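PDB 4HKJ: CPXV203 protein from Cowpox virus, which probably retains fully assembled MHC class I molecules inside the infected cell, blocking antigen presentation to cytotoxic T cells. Local coordinates for residues D[52-66]-D[98-112]. Numbering follows the deposited sequence.
Sequences GYRVVVHDQCEEPNP and PDCSKHILISVYCDQ
Strands 53-59 and 103-110 run antiparallel as neighbours in a mixed beta-sheet, joined by paired backbone hydrogen bonds at Arg54-Tyr109, Val56-Ser107 and His58-Leu105. On the inward face Val55, Val57, Ile106 and Val108, beta-branched residues well suited to extended chain, make an apolar surface. Val57 lies alongside Ile106, its CG2 3.7 Å from Ile106 CG1, while its other methyl, CG1, meets Ile104 CG2. Val55 bridges two residues: CG1 reaches Ile106 CG2 at 3.6 Å, and CG2 meets the methyls of Val108. Strands 15-25 and 81-88 of the second sheet cover this face, completing a beta-sandwich core. On the other face Val56 CG2 touches the edge of the Tyr109 ring at CE2, and Phe119 meets that ring at a steep angle. Arg54 sets CG between its backbone N and carbonyl carbon (chi1 65°), bringing CG and CD against Asp111 OD1; OD2 lies well out of the guanidinium plane, so any attraction is probably weak. Near the other end, Gln60 crosses His103, its OE1 over one ring face, the planes 20° apart. Gly52 O accepts from Asp111 N and Gln112 N on the same face of its plane; glycine suits the positive phi (83°). Backbone bonds thus set the pairing, apolar branches join the two sheets, and the Cys61-Cys100 disulfide ties the loop after strand 53-59 to the 3-10 turn before strand 103-110.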
loop_
_atom_site.group_PDB
_atom_site.type_symbol
_atom_site.label_atom_id
_atom_site.label_comp_id
_atom_site.label_asym_id
_atom_site.label_seq_id
_atom_site.Cartn_x
_atom_site.Cartn_y
_atom_site.Cartn_z
ATOM N N GLY D 52 19.727 8.578 10.586
ATOM C CA GLY D 52 19.615 7.959 11.894
ATOM C C GLY D 52 19.861 6.464 11.888
ATOM O O GLY D 52 19.843 5.822 12.937
ATOM N N TYR D 53 20.092 5.904 10.706
ATOM C CA TYR D 53 20.333 4.473 10.585
ATOM C C TYR D 53 21.596 4.185 9.789
ATOM O O TYR D 53 22.007 4.982 8.944
ATOM C CB TYR D 53 19.151 3.780 9.904
ATOM C CG TYR D 53 17.797 4.149 10.464
ATOM C CD1 TYR D 53 17.481 3.903 11.791
ATOM C CD2 TYR D 53 16.826 4.725 9.653
ATOM C CE1 TYR D 53 16.241 4.237 12.304
ATOM C CE2 TYR D 53 15.584 5.060 10.155
ATOM C CZ TYR D 53 15.297 4.812 11.482
ATOM O OH TYR D 53 14.061 5.144 11.985
ATOM N N ARG D 54 22.212 3.043 10.070
ATOM C CA ARG D 54 23.267 2.528 9.212
ATOM C C ARG D 54 22.878 1.135 8.722
ATOM O O ARG D 54 22.529 0.259 9.513
ATOM C CB ARG D 54 24.631 2.542 9.911
ATOM C CG ARG D 54 24.770 1.628 11.112
ATOM C CD ARG D 54 26.187 1.694 11.661
ATOM N NE ARG D 54 27.176 1.598 10.591
ATOM C CZ ARG D 54 28.492 1.602 10.781
ATOM N NH1 ARG D 54 28.989 1.694 12.008
ATOM N NH2 ARG D 54 29.311 1.513 9.741
ATOM N N VAL D 55 22.910 0.948 7.409
ATOM C CA VAL D 55 22.372 -0.265 6.806
ATOM C C VAL D 55 23.442 -1.067 6.074
ATOM O O VAL D 55 24.213 -0.520 5.288
ATOM C CB VAL D 55 21.220 0.067 5.837
ATOM C CG1 VAL D 55 20.639 -1.200 5.239
ATOM C CG2 VAL D 55 20.141 0.866 6.555
ATOM N N VAL D 56 23.479 -2.368 6.344
ATOM C CA VAL D 56 24.423 -3.268 5.696
ATOM C C VAL D 56 23.689 -4.203 4.740
ATOM O O VAL D 56 22.692 -4.824 5.110
ATOM C CB VAL D 56 25.189 -4.110 6.734
ATOM C CG1 VAL D 56 26.178 -5.031 6.043
ATOM C CG2 VAL D 56 25.904 -3.210 7.729
ATOM N N VAL D 57 24.182 -4.295 3.509
ATOM C CA VAL D 57 23.571 -5.161 2.504
ATOM C C VAL D 57 24.574 -6.179 1.964
ATOM O O VAL D 57 25.601 -5.811 1.394
ATOM C CB VAL D 57 22.999 -4.344 1.328
ATOM C CG1 VAL D 57 22.348 -5.265 0.312
ATOM C CG2 VAL D 57 22.002 -3.314 1.833
ATOM N N HIS D 58 24.274 -7.461 2.148
ATOM C CA HIS D 58 25.157 -8.527 1.686
ATOM C C HIS D 58 24.499 -9.405 0.630
ATOM O O HIS D 58 23.297 -9.310 0.383
ATOM C CB HIS D 58 25.599 -9.408 2.856
ATOM C CG HIS D 58 26.601 -8.764 3.760
ATOM N ND1 HIS D 58 27.881 -8.457 3.353
ATOM C CD2 HIS D 58 26.518 -8.381 5.056
ATOM C CE1 HIS D 58 28.541 -7.906 4.356
ATOM N NE2 HIS D 58 27.736 -7.849 5.402
ATOM N N ASP D 59 25.307 -10.257 0.006
ATOM C CA ASP D 59 24.799 -11.310 -0.863
ATOM C C ASP D 59 25.364 -12.654 -0.410
ATOM O O ASP D 59 26.284 -12.699 0.407
ATOM C CB ASP D 59 25.128 -11.034 -2.336
ATOM C CG ASP D 59 26.614 -10.790 -2.583
ATOM O OD1 ASP D 59 27.453 -11.208 -1.758
ATOM O OD2 ASP D 59 26.942 -10.179 -3.624
ATOM N N GLN D 60 24.821 -13.746 -0.937
ATOM C CA GLN D 60 25.275 -15.077 -0.538
ATOM C C GLN D 60 26.494 -15.545 -1.330
ATOM O O GLN D 60 26.766 -16.744 -1.416
ATOM C CB GLN D 60 24.136 -16.095 -0.647
ATOM C CG GLN D 60 23.046 -15.916 0.401
ATOM C CD GLN D 60 21.996 -17.008 0.350
ATOM O OE1 GLN D 60 22.094 -17.945 -0.442
ATOM N NE2 GLN D 60 20.981 -16.894 1.200
ATOM N N CYS D 61 27.227 -14.595 -1.900
ATOM C CA CYS D 61 28.433 -14.908 -2.659
ATOM C C CYS D 61 29.687 -14.808 -1.797
ATOM O O CYS D 61 29.894 -13.816 -1.097
ATOM C CB CYS D 61 28.572 -13.975 -3.864
ATOM S SG CYS D 61 27.365 -14.242 -5.175
ATOM N N GLU D 62 30.519 -15.842 -1.852
ATOM C CA GLU D 62 31.811 -15.825 -1.177
ATOM C C GLU D 62 32.899 -15.487 -2.187
ATOM O O GLU D 62 33.847 -14.762 -1.881
ATOM C CB GLU D 62 32.098 -17.177 -0.524
ATOM C CG GLU D 62 31.121 -17.556 0.576
ATOM C CD GLU D 62 31.418 -18.916 1.177
ATOM O OE1 GLU D 62 32.310 -19.617 0.653
ATOM O OE2 GLU D 62 30.762 -19.282 2.174
ATOM N N GLU D 63 32.752 -16.023 -3.394
ATOM C CA GLU D 63 33.664 -15.732 -4.490
ATOM C C GLU D 63 33.434 -14.300 -4.964
ATOM O O GLU D 63 32.287 -13.865 -5.077
ATOM C CB GLU D 63 33.428 -16.717 -5.638
ATOM C CG GLU D 63 34.497 -16.709 -6.721
ATOM C CD GLU D 63 35.843 -17.194 -6.216
ATOM O OE1 GLU D 63 35.875 -17.948 -5.220
ATOM O OE2 GLU D 63 36.873 -16.818 -6.816
ATOM N N PRO D 64 34.524 -13.557 -5.225
ATOM C CA PRO D 64 34.424 -12.170 -5.696
ATOM C C PRO D 64 33.593 -12.028 -6.971
ATOM O O PRO D 64 34.078 -12.300 -8.069
ATOM C CB PRO D 64 35.886 -11.778 -5.960
ATOM C CG PRO D 64 36.653 -13.069 -5.976
ATOM C CD PRO D 64 35.924 -13.967 -5.034
ATOM N N ASN D 65 32.343 -11.607 -6.807
ATOM C CA ASN D 65 31.440 -11.371 -7.926
ATOM C C ASN D 65 30.899 -9.945 -7.886
ATOM O O ASN D 65 30.834 -9.336 -6.818
ATOM C CB ASN D 65 30.282 -12.374 -7.897
ATOM C CG ASN D 65 30.728 -13.793 -8.191
ATOM O OD1 ASN D 65 31.750 -14.013 -8.842
ATOM N ND2 ASN D 65 29.958 -14.766 -7.717
ATOM N N PRO D 66 30.517 -9.401 -9.054
ATOM C CA PRO D 66 29.923 -8.059 -9.094
ATOM C C PRO D 66 28.630 -7.986 -8.287
ATOM O O PRO D 66 27.718 -8.781 -8.514
ATOM C CB PRO D 66 29.635 -7.847 -10.587
ATOM C CG PRO D 66 29.644 -9.217 -11.191
ATOM C CD PRO D 66 30.652 -9.983 -10.400
ATOM N N PRO D 98 24.802 -14.913 -11.533
ATOM C CA PRO D 98 24.914 -15.993 -10.547
ATOM C C PRO D 98 23.785 -15.940 -9.522
ATOM O O PRO D 98 23.344 -14.851 -9.157
ATOM C CB PRO D 98 26.256 -15.700 -9.873
ATOM C CG PRO D 98 27.057 -15.039 -10.937
ATOM C CD PRO D 98 26.081 -14.204 -11.718
ATOM N N ASP D 99 23.325 -17.104 -9.076
ATOM C CA ASP D 99 22.191 -17.184 -8.161
ATOM C C ASP D 99 22.492 -16.529 -6.816
ATOM O O ASP D 99 21.638 -15.854 -6.241
ATOM C CB ASP D 99 21.771 -18.640 -7.956
ATOM C CG ASP D 99 20.394 -18.767 -7.335
ATOM O OD1 ASP D 99 19.397 -18.693 -8.083
ATOM O OD2 ASP D 99 20.305 -18.943 -6.102
ATOM N N CYS D 100 23.712 -16.729 -6.324
ATOM C CA CYS D 100 24.122 -16.207 -5.024
ATOM C C CYS D 100 24.047 -14.683 -4.965
ATOM O O CYS D 100 23.783 -14.106 -3.909
ATOM C CB CYS D 100 25.540 -16.668 -4.691
ATOM S SG CYS D 100 26.799 -16.072 -5.843
ATOM N N SER D 101 24.286 -14.034 -6.100
ATOM C CA SER D 101 24.238 -12.580 -6.170
ATOM C C SER D 101 22.800 -12.069 -6.187
ATOM O O SER D 101 22.562 -10.863 -6.113
ATOM C CB SER D 101 24.995 -12.076 -7.400
ATOM O OG SER D 101 26.368 -12.415 -7.329
ATOM N N LYS D 102 21.844 -12.989 -6.285
ATOM C CA LYS D 102 20.434 -12.619 -6.306
ATOM C C LYS D 102 19.740 -12.915 -4.978
ATOM O O LYS D 102 18.526 -12.757 -4.849
ATOM C CB LYS D 102 19.711 -13.306 -7.466
ATOM C CG LYS D 102 20.192 -12.846 -8.833
ATOM C CD LYS D 102 19.429 -13.518 -9.964
ATOM C CE LYS D 102 19.725 -15.008 -10.031
ATOM N NZ LYS D 102 19.035 -15.647 -11.183
ATOM N N HIS D 103 20.521 -13.347 -3.993
ATOM C CA HIS D 103 20.021 -13.498 -2.633
ATOM C C HIS D 103 20.549 -12.362 -1.768
ATOM O O HIS D 103 21.734 -12.315 -1.442
ATOM C CB HIS D 103 20.423 -14.853 -2.048
ATOM C CG HIS D 103 19.541 -15.981 -2.480
ATOM N ND1 HIS D 103 19.653 -16.585 -3.713
ATOM C CD2 HIS D 103 18.524 -16.609 -1.845
ATOM C CE1 HIS D 103 18.748 -17.540 -3.818
ATOM N NE2 HIS D 103 18.048 -17.576 -2.697
ATOM N N ILE D 104 19.656 -11.447 -1.405
ATOM C CA ILE D 104 20.039 -10.232 -0.697
ATOM C C ILE D 104 19.706 -10.293 0.792
ATOM O O ILE D 104 18.583 -10.622 1.172
ATOM C CB ILE D 104 19.348 -8.997 -1.310
ATOM C CG1 ILE D 104 19.660 -8.892 -2.804
ATOM C CG2 ILE D 104 19.764 -7.731 -0.582
ATOM C CD1 ILE D 104 21.134 -8.763 -3.113
ATOM N N LEU D 105 20.689 -9.971 1.627
ATOM C CA LEU D 105 20.473 -9.865 3.065
ATOM C C LEU D 105 20.726 -8.437 3.537
ATOM O O LEU D 105 21.845 -7.933 3.449
ATOM C CB LEU D 105 21.377 -10.834 3.826
ATOM C CG LEU D 105 21.405 -10.634 5.346
ATOM C CD1 LEU D 105 20.028 -10.869 5.954
ATOM C CD2 LEU D 105 22.448 -11.533 5.992
ATOM N N ILE D 106 19.679 -7.791 4.039
ATOM C CA ILE D 106 19.771 -6.402 4.469
ATOM C C ILE D 106 19.594 -6.261 5.979
ATOM O O ILE D 106 18.595 -6.708 6.542
ATOM C CB ILE D 106 18.742 -5.525 3.732
ATOM C CG1 ILE D 106 19.042 -5.519 2.232
ATOM C CG2 ILE D 106 18.750 -4.112 4.281
ATOM C CD1 ILE D 106 18.090 -4.676 1.411
ATOM N N SER D 107 20.575 -5.642 6.630
ATOM C CA SER D 107 20.532 -5.439 8.072
ATOM C C SER D 107 20.434 -3.953 8.402
ATOM O O SER D 107 21.293 -3.164 8.006
ATOM C CB SER D 107 21.771 -6.044 8.733
ATOM O OG SER D 107 21.981 -7.376 8.298
ATOM N N VAL D 108 19.386 -3.576 9.129
ATOM C CA VAL D 108 19.163 -2.173 9.469
ATOM C C VAL D 108 19.398 -1.889 10.951
ATOM O O VAL D 108 18.610 -2.294 11.807
ATOM C CB VAL D 108 17.744 -1.716 9.086
ATOM C CG1 VAL D 108 17.566 -0.242 9.407
ATOM C CG2 VAL D 108 17.484 -1.976 7.612
ATOM N N TYR D 109 20.487 -1.187 11.244
ATOM C CA TYR D 109 20.809 -0.794 12.608
ATOM C C TYR D 109 20.530 0.691 12.797
ATOM O O TYR D 109 20.546 1.456 11.833
ATOM C CB TYR D 109 22.277 -1.088 12.914
ATOM C CG TYR D 109 22.705 -2.496 12.572
ATOM C CD1 TYR D 109 22.565 -3.527 13.491
ATOM C CD2 TYR D 109 23.250 -2.795 11.330
ATOM C CE1 TYR D 109 22.955 -4.818 13.182
ATOM C CE2 TYR D 109 23.643 -4.080 11.014
ATOM C CZ TYR D 109 23.492 -5.087 11.942
ATOM O OH TYR D 109 23.882 -6.367 11.625
ATOM N N CYS D 110 20.277 1.097 14.038
ATOM C CA CYS D 110 20.026 2.503 14.340
ATOM C C CYS D 110 21.234 3.172 14.990
ATOM O O CYS D 110 21.851 2.617 15.899
ATOM C CB CYS D 110 18.779 2.661 15.216
ATOM S SG CYS D 110 18.575 1.402 16.499
ATOM N N ASP D 111 21.565 4.370 14.513
ATOM C CA ASP D 111 22.722 5.114 14.999
ATOM C C ASP D 111 22.327 6.260 15.924
ATOM O O ASP D 111 22.999 6.526 16.920
ATOM C CB ASP D 111 23.531 5.667 13.822
ATOM C CG ASP D 111 24.562 4.682 13.311
ATOM O OD1 ASP D 111 24.474 3.493 13.677
ATOM O OD2 ASP D 111 25.459 5.097 12.546
ATOM N N GLN D 112 21.236 6.936 15.581
ATOM C CA GLN D 112 20.790 8.115 16.315
ATOM C C GLN D 112 20.428 7.791 17.761
ATOM O O GLN D 112 20.995 8.359 18.696
ATOM C CB GLN D 112 19.597 8.756 15.601
ATOM C CG GLN D 112 19.218 10.131 16.120
ATOM C CD GLN D 112 18.232 10.836 15.212
ATOM O OE1 GLN D 112 17.988 10.400 14.087
ATOM N NE2 GLN D 112 17.658 11.932 15.695
#